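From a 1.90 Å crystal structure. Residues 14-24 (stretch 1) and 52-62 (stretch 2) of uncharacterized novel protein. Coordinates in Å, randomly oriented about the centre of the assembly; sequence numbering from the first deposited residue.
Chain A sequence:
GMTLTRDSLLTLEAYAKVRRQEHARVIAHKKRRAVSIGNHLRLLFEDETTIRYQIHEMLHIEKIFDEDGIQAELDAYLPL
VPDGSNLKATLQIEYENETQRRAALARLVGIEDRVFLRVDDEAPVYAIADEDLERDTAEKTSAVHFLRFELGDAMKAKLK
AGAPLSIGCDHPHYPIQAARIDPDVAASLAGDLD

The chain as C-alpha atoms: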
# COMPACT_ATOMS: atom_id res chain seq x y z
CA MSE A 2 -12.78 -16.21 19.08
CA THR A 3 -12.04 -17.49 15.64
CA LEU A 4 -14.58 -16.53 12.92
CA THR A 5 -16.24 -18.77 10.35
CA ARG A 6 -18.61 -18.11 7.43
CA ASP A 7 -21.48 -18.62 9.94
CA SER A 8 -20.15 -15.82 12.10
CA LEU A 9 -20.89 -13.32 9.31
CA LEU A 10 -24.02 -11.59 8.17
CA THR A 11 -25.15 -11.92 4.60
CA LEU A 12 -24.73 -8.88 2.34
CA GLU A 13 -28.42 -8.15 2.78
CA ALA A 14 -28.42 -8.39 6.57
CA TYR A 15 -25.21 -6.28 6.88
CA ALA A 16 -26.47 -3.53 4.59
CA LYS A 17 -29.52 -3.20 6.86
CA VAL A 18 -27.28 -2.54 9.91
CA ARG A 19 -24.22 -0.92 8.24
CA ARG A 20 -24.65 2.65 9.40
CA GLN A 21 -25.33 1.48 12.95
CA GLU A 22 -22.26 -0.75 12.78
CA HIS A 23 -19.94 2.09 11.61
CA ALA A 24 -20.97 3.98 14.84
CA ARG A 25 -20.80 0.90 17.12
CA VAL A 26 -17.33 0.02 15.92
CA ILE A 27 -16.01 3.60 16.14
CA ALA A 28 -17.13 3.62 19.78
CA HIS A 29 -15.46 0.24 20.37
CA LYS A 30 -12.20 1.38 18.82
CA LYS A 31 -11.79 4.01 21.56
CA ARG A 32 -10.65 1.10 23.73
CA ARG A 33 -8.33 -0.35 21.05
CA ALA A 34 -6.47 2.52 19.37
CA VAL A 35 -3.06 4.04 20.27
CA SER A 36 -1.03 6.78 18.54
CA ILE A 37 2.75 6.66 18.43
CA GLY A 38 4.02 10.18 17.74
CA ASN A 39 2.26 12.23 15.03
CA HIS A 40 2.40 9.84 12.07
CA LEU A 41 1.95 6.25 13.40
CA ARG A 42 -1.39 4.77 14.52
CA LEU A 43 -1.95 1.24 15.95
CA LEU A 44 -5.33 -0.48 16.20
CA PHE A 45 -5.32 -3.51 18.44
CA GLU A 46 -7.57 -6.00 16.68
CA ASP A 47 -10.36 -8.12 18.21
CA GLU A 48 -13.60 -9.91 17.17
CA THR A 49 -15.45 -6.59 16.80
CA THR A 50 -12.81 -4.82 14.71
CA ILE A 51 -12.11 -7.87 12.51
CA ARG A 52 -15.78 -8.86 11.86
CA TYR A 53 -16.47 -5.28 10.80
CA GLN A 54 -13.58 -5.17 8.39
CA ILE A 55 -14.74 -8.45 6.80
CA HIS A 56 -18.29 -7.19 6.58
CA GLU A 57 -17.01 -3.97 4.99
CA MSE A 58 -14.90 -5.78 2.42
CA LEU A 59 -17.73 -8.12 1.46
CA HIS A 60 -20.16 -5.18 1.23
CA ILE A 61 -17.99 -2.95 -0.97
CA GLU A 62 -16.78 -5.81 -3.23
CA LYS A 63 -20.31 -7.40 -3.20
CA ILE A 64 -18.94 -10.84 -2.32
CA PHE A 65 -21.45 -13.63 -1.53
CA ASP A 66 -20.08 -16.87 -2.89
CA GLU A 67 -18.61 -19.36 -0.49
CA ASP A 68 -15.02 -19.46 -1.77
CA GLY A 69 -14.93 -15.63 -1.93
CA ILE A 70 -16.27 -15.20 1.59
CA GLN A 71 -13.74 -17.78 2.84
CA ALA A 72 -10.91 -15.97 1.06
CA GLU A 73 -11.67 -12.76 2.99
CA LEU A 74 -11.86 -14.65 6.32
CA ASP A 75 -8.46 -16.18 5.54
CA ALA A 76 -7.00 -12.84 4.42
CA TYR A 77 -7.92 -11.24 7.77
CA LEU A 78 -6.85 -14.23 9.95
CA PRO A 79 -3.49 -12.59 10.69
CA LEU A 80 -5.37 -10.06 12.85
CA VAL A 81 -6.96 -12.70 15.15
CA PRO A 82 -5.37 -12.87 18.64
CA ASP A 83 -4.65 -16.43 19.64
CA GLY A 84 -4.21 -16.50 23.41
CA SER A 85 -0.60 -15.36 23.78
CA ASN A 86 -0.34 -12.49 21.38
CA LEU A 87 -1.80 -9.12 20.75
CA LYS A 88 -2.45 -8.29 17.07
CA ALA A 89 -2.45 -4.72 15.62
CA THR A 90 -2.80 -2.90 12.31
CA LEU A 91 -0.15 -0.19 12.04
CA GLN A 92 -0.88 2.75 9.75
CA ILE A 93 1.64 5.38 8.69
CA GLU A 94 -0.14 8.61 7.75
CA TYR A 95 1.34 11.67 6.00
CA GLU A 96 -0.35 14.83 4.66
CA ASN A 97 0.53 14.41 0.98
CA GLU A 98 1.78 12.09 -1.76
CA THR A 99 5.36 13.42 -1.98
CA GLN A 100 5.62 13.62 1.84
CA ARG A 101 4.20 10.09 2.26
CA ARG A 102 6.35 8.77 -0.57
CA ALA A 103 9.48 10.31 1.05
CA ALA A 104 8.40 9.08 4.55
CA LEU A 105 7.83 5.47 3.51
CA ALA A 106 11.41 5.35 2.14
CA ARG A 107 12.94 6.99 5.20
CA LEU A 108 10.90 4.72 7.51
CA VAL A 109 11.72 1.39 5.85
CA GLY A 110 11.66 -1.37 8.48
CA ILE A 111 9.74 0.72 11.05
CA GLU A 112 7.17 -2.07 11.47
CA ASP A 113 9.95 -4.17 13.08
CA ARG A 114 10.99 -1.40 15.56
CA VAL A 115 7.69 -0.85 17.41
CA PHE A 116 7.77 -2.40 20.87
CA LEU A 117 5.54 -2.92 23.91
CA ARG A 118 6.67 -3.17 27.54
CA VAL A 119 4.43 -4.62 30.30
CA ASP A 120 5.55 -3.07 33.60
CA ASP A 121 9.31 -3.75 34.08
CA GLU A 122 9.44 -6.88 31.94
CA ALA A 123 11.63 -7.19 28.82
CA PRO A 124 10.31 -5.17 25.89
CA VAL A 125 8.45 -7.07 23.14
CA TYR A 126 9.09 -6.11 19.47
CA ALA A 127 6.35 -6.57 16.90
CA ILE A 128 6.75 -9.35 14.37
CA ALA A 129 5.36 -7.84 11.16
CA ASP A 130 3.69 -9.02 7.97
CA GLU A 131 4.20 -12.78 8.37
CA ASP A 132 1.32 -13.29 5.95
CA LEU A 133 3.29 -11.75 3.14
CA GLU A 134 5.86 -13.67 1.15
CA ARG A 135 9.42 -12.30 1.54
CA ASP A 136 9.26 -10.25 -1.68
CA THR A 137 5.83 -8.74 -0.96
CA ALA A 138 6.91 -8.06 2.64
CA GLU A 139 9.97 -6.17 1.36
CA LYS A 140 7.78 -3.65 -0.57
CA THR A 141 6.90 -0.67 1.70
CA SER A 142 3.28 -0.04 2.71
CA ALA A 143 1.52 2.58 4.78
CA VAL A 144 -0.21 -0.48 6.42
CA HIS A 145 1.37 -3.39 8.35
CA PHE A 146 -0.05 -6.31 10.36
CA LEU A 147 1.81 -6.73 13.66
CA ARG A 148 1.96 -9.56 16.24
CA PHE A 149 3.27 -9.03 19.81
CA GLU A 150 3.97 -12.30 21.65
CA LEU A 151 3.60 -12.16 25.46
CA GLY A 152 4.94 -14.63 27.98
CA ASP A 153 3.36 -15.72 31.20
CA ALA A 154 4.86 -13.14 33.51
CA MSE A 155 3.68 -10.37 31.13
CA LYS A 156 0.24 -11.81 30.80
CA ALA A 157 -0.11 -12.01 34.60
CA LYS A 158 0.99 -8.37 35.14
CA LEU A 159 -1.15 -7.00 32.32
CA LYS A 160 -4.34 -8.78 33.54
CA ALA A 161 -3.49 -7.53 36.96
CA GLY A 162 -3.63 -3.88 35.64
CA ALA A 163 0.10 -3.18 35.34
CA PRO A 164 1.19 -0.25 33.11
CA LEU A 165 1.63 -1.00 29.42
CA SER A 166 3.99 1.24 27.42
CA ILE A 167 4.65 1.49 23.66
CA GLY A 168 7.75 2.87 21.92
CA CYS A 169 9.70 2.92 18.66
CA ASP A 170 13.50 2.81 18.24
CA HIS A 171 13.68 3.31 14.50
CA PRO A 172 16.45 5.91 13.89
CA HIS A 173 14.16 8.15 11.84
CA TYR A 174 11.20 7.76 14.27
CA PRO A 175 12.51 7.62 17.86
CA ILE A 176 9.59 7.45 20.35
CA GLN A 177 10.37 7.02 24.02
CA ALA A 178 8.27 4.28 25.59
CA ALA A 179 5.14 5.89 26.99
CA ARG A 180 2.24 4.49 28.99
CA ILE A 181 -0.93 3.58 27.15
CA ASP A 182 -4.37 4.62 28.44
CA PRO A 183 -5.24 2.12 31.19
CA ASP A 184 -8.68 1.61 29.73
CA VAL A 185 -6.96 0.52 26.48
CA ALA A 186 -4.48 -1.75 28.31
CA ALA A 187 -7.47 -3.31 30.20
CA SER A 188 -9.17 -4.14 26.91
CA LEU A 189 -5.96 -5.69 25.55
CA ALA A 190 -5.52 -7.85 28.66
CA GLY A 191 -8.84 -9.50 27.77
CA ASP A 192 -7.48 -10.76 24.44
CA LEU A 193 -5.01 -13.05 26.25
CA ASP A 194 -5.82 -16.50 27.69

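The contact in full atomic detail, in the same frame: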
# COMPACT_ATOMS: atom_id res chain seq x y z
N ALA A 14 -28.26 -8.65 5.15
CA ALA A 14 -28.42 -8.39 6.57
C ALA A 14 -27.41 -7.31 7.00
O ALA A 14 -27.77 -6.42 7.77
CB ALA A 14 -28.25 -9.68 7.38
N TYR A 15 -26.17 -7.36 6.51
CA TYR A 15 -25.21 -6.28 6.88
C TYR A 15 -25.63 -4.90 6.39
O TYR A 15 -25.52 -3.91 7.13
CB TYR A 15 -23.75 -6.60 6.45
CG TYR A 15 -22.79 -5.55 6.92
CD1 TYR A 15 -22.45 -5.45 8.28
CD2 TYR A 15 -22.21 -4.65 6.05
CE1 TYR A 15 -21.60 -4.50 8.73
CE2 TYR A 15 -21.34 -3.66 6.51
CZ TYR A 15 -21.04 -3.60 7.86
OH TYR A 15 -20.16 -2.65 8.33
N ALA A 16 -26.11 -4.82 5.15
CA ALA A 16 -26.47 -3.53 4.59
C ALA A 16 -27.55 -2.89 5.43
O ALA A 16 -27.53 -1.70 5.60
CB ALA A 16 -26.94 -3.63 3.06
N LYS A 17 -28.46 -3.70 5.97
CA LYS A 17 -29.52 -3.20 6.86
C LYS A 17 -28.96 -2.62 8.16
O LYS A 17 -29.55 -1.68 8.69
CB LYS A 17 -30.57 -4.29 7.16
CG LYS A 17 -31.52 -4.54 5.97
CD LYS A 17 -32.41 -5.78 6.15
CE LYS A 17 -33.64 -5.76 5.23
NZ LYS A 17 -33.41 -6.09 3.80
N VAL A 18 -27.81 -3.10 8.66
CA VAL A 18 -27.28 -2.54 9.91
C VAL A 18 -25.98 -1.70 9.73
O VAL A 18 -25.35 -1.32 10.70
CB VAL A 18 -27.06 -3.66 11.00
CG1 VAL A 18 -28.41 -4.29 11.44
CG2 VAL A 18 -26.04 -4.74 10.56
N ARG A 19 -25.56 -1.46 8.49
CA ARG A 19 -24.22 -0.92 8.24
C ARG A 19 -23.95 0.42 8.91
O ARG A 19 -22.93 0.60 9.56
CB ARG A 19 -23.95 -0.85 6.76
CG ARG A 19 -22.58 -0.25 6.38
CD ARG A 19 -22.40 -0.32 4.87
NE ARG A 19 -21.04 -0.02 4.53
CZ ARG A 19 -20.63 0.79 3.57
NH1 ARG A 19 -21.50 1.41 2.74
NH2 ARG A 19 -19.33 0.93 3.41
N ARG A 20 -24.87 1.36 8.81
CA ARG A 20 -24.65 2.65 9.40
C ARG A 20 -24.55 2.54 10.92
O ARG A 20 -23.74 3.20 11.54
CB ARG A 20 -25.80 3.62 9.02
CG ARG A 20 -25.44 4.65 7.93
CD ARG A 20 -26.45 5.84 7.95
NE ARG A 20 -26.78 6.40 9.29
CZ ARG A 20 -26.04 7.24 10.04
NH1 ARG A 20 -24.83 7.66 9.64
NH2 ARG A 20 -26.49 7.67 11.24
N GLN A 21 -25.39 1.72 11.51
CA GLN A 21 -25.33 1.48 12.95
C GLN A 21 -24.01 0.82 13.37
O GLN A 21 -23.43 1.13 14.43
CB GLN A 21 -26.55 0.62 13.29
CG GLN A 21 -26.79 0.30 14.74
CD GLN A 21 -28.09 -0.49 14.95
OE1 GLN A 21 -28.30 -1.55 14.36
NE2 GLN A 21 -28.97 0.04 15.81
N GLU A 22 -23.53 -0.10 12.54
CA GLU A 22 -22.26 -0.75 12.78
C GLU A 22 -21.07 0.20 12.69
O GLU A 22 -20.14 0.07 13.53
CB GLU A 22 -22.07 -1.92 11.82
CG GLU A 22 -23.02 -3.10 12.07
CD GLU A 22 -22.77 -3.76 13.41
OE1 GLU A 22 -23.39 -3.32 14.41
OE2 GLU A 22 -21.99 -4.71 13.45
N HIS A 23 -21.05 1.11 11.71
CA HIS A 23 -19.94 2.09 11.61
C HIS A 23 -19.82 2.79 12.98
O HIS A 23 -18.74 2.88 13.53
CB HIS A 23 -20.12 3.24 10.54
CG HIS A 23 -20.17 2.82 9.08
ND1 HIS A 23 -19.25 1.99 8.48
CD2 HIS A 23 -20.99 3.25 8.08
CE1 HIS A 23 -19.53 1.87 7.19
NE2 HIS A 23 -20.57 2.65 6.91
N ALA A 24 -20.94 3.30 13.51
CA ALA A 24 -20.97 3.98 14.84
C ALA A 24 -20.59 3.05 16.03
O ALA A 24 -19.80 3.43 16.90
CB ALA A 24 -22.33 4.69 15.11
N ARG A 52 -14.47 -8.59 12.45
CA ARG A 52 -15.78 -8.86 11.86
C ARG A 52 -16.30 -7.69 11.02
O ARG A 52 -16.79 -7.90 9.89
CB ARG A 52 -16.75 -9.24 12.97
CG ARG A 52 -18.07 -9.79 12.59
CD ARG A 52 -18.67 -10.61 13.73
NE ARG A 52 -20.01 -11.04 13.37
CZ ARG A 52 -21.12 -10.33 13.51
NH1 ARG A 52 -21.09 -9.14 14.12
NH2 ARG A 52 -22.28 -10.79 13.07
N TYR A 53 -16.13 -6.49 11.53
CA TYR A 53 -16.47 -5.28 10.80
C TYR A 53 -15.66 -5.13 9.51
O TYR A 53 -16.22 -4.87 8.45
CB TYR A 53 -16.21 -4.07 11.68
CG TYR A 53 -16.41 -2.74 11.00
CD1 TYR A 53 -17.69 -2.29 10.70
CD2 TYR A 53 -15.35 -1.92 10.67
CE1 TYR A 53 -17.91 -1.08 10.06
CE2 TYR A 53 -15.56 -0.65 10.07
CZ TYR A 53 -16.84 -0.25 9.77
OH TYR A 53 -17.11 0.98 9.20
N GLN A 54 -14.35 -5.31 9.59
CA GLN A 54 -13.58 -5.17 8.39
C GLN A 54 -14.03 -6.17 7.33
O GLN A 54 -14.05 -5.84 6.15
CB GLN A 54 -12.08 -5.32 8.67
CG GLN A 54 -11.48 -4.06 9.27
CD GLN A 54 -10.10 -4.27 9.82
OE1 GLN A 54 -9.89 -4.42 11.06
NE2 GLN A 54 -9.14 -4.31 8.93
N ILE A 55 -14.29 -7.41 7.75
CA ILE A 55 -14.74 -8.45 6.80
C ILE A 55 -16.08 -8.06 6.22
O ILE A 55 -16.29 -8.07 5.00
CB ILE A 55 -14.79 -9.87 7.42
CG1 ILE A 55 -13.40 -10.35 7.83
CG2 ILE A 55 -15.41 -10.85 6.41
CD1 ILE A 55 -13.45 -11.47 8.85
N HIS A 56 -17.01 -7.64 7.07
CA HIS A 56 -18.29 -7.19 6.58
C HIS A 56 -18.14 -6.05 5.54
O HIS A 56 -18.80 -6.03 4.48
CB HIS A 56 -19.17 -6.74 7.75
CG HIS A 56 -19.81 -7.86 8.53
ND1 HIS A 56 -20.14 -7.72 9.86
CD2 HIS A 56 -20.27 -9.07 8.15
CE1 HIS A 56 -20.79 -8.80 10.27
NE2 HIS A 56 -20.89 -9.63 9.25
N GLU A 57 -17.27 -5.11 5.84
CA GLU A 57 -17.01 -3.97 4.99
C GLU A 57 -16.42 -4.38 3.62
O GLU A 57 -16.90 -3.97 2.56
CB GLU A 57 -16.10 -2.95 5.72
CG GLU A 57 -16.84 -1.99 6.70
CD GLU A 57 -17.85 -1.14 6.00
OE1 GLU A 57 -17.44 -0.35 5.12
OE2 GLU A 57 -19.06 -1.27 6.27
N MSE A 58 -15.46 -5.28 3.66
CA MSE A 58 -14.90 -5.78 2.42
C MSE A 58 -15.94 -6.49 1.55
O MSE A 58 -16.05 -6.20 0.35
CB MSE A 58 -13.75 -6.77 2.68
CG MSE A 58 -13.04 -7.32 1.37
SE MSE A 58 -11.88 -6.11 0.48
CE MSE A 58 -10.17 -6.62 1.30
N LEU A 59 -16.67 -7.42 2.15
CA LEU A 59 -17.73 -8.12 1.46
C LEU A 59 -18.77 -7.16 0.89
O LEU A 59 -19.18 -7.32 -0.27
CB LEU A 59 -18.39 -9.17 2.37
CG LEU A 59 -17.47 -10.25 2.96
CD1 LEU A 59 -18.21 -11.14 3.98
CD2 LEU A 59 -16.79 -11.09 1.86
N HIS A 60 -19.15 -6.15 1.66
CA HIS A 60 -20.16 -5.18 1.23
C HIS A 60 -19.73 -4.36 -0.02
O HIS A 60 -20.45 -4.28 -1.05
CB HIS A 60 -20.51 -4.22 2.36
CG HIS A 60 -21.49 -3.14 1.96
ND1 HIS A 60 -22.85 -3.33 1.96
CD2 HIS A 60 -21.30 -1.87 1.51
CE1 HIS A 60 -23.46 -2.23 1.53
NE2 HIS A 60 -22.55 -1.33 1.26
N ILE A 61 -18.51 -3.82 0.06
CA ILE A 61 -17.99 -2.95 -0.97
C ILE A 61 -17.70 -3.74 -2.26
O ILE A 61 -17.99 -3.24 -3.34
CB ILE A 61 -16.70 -2.21 -0.49
CG1 ILE A 61 -17.10 -1.14 0.54
CG2 ILE A 61 -16.02 -1.54 -1.66
CD1 ILE A 61 -15.88 -0.56 1.43
N GLU A 62 -17.13 -4.93 -2.12
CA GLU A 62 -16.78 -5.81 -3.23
C GLU A 62 -17.98 -6.66 -3.67
O GLU A 62 -17.89 -7.29 -4.69
CB GLU A 62 -15.58 -6.71 -2.88
CG GLU A 62 -14.31 -5.95 -2.53
CD GLU A 62 -13.82 -5.10 -3.67
OE1 GLU A 62 -13.59 -5.66 -4.75
OE2 GLU A 62 -13.67 -3.87 -3.51
O HOH W 1 -19.82 -5.80 11.82
O HOH W 2 -23.29 -7.26 13.47
O HOH W 3 -16.52 2.74 11.65

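Two helices of one chain cross here at a steep angle and are joined mainly by polar and aromatic side chains, with a single carboxylate, that of Glu57, accepting hydrogen bonds from two successive turns of the facing helix. The arrangement illustrates a general principle: a charged group can be placed inside a helix-helix contact when its neighbours supply enough donors to satisfy it. The axes approach to 10.6 Å, a wide spacing that leaves room for long side chains, and their directions differ by 119°. About 487 Å² of surface is buried, both sides summed.

Tyr15 is the knob of the packing. Its CA-to-CB bond points toward the second helix, and with chi1 in the t well the ring enters a hole formed by Tyr53, His56, Glu57 and His60. One face of the ring receives His56 CB, which lies 3.5 Å from the Tyr15 ring centroid and close to the ring normal, a CH-pi contact. The His56 imidazole is nearly parallel to the phenol but slid aside, so the two rings barely overlap. At the far end, Tyr15 OH donates a hydrogen bond of 2.7 Å to Glu57 OE2. Tyrosine suits this buried position because its flat ring packs against the helix while its hydroxyl reaches a polar acceptor.

One turn on, the CA-to-CB bond of Arg19 also points toward the partner, and the chain is extended through three t rotamers. Its guanidinium meets Glu57 edge-on in a two-pronged salt bridge: Arg19 NE donates to Glu57 OE2 and Arg19 NH2 to Glu57 OE1, each 2.9 Å long and each nearly linear at 174°. Glu57 OE2 therefore accepts from both Tyr15 and Arg19. The CA-to-CB bond of Glu57 runs sideways, but chi1 and chi2, both m, bring its carboxylate nearer to these donors.

The aliphatic part of Arg19 is used as well. Arg19 CD lies 3.8 Å from the centroid of the His60 ring and over its face, a second CH-pi contact. Arg19 NH1 and His60 NE2 are 3.3 Å apart, but the angle is too poor for a hydrogen bond; His60 NE2 lies over one face of the guanidinium. Ala16 CB touches the edge of the same imidazole, 4.1 Å from His60 CE1; the small methyl fits beside the ring.

A further turn along, His23 and Tyr53 meet rim to rim with their planes almost perpendicular. This geometry brings His23 ND1 within 2.5 Å of Tyr53 OH, a very short hydrogen bond in which either atom could be the donor. Both side chains leave the backbone sideways, and their length lets the ends converge.

Water completes the contact around Glu22 and beside His23. Glu22 OE2 and Arg52 NH1 are 4.6 Å apart, beyond a salt bridge, but one water donates to Glu22 OE2 and accepts from Arg52 NH1. Another water links Glu22 OE2 with His56 ND1, and a third joins His23 O to Tyr53 OH, so three waters extend the polar contact, the third alongside a direct His23-Tyr53 bond.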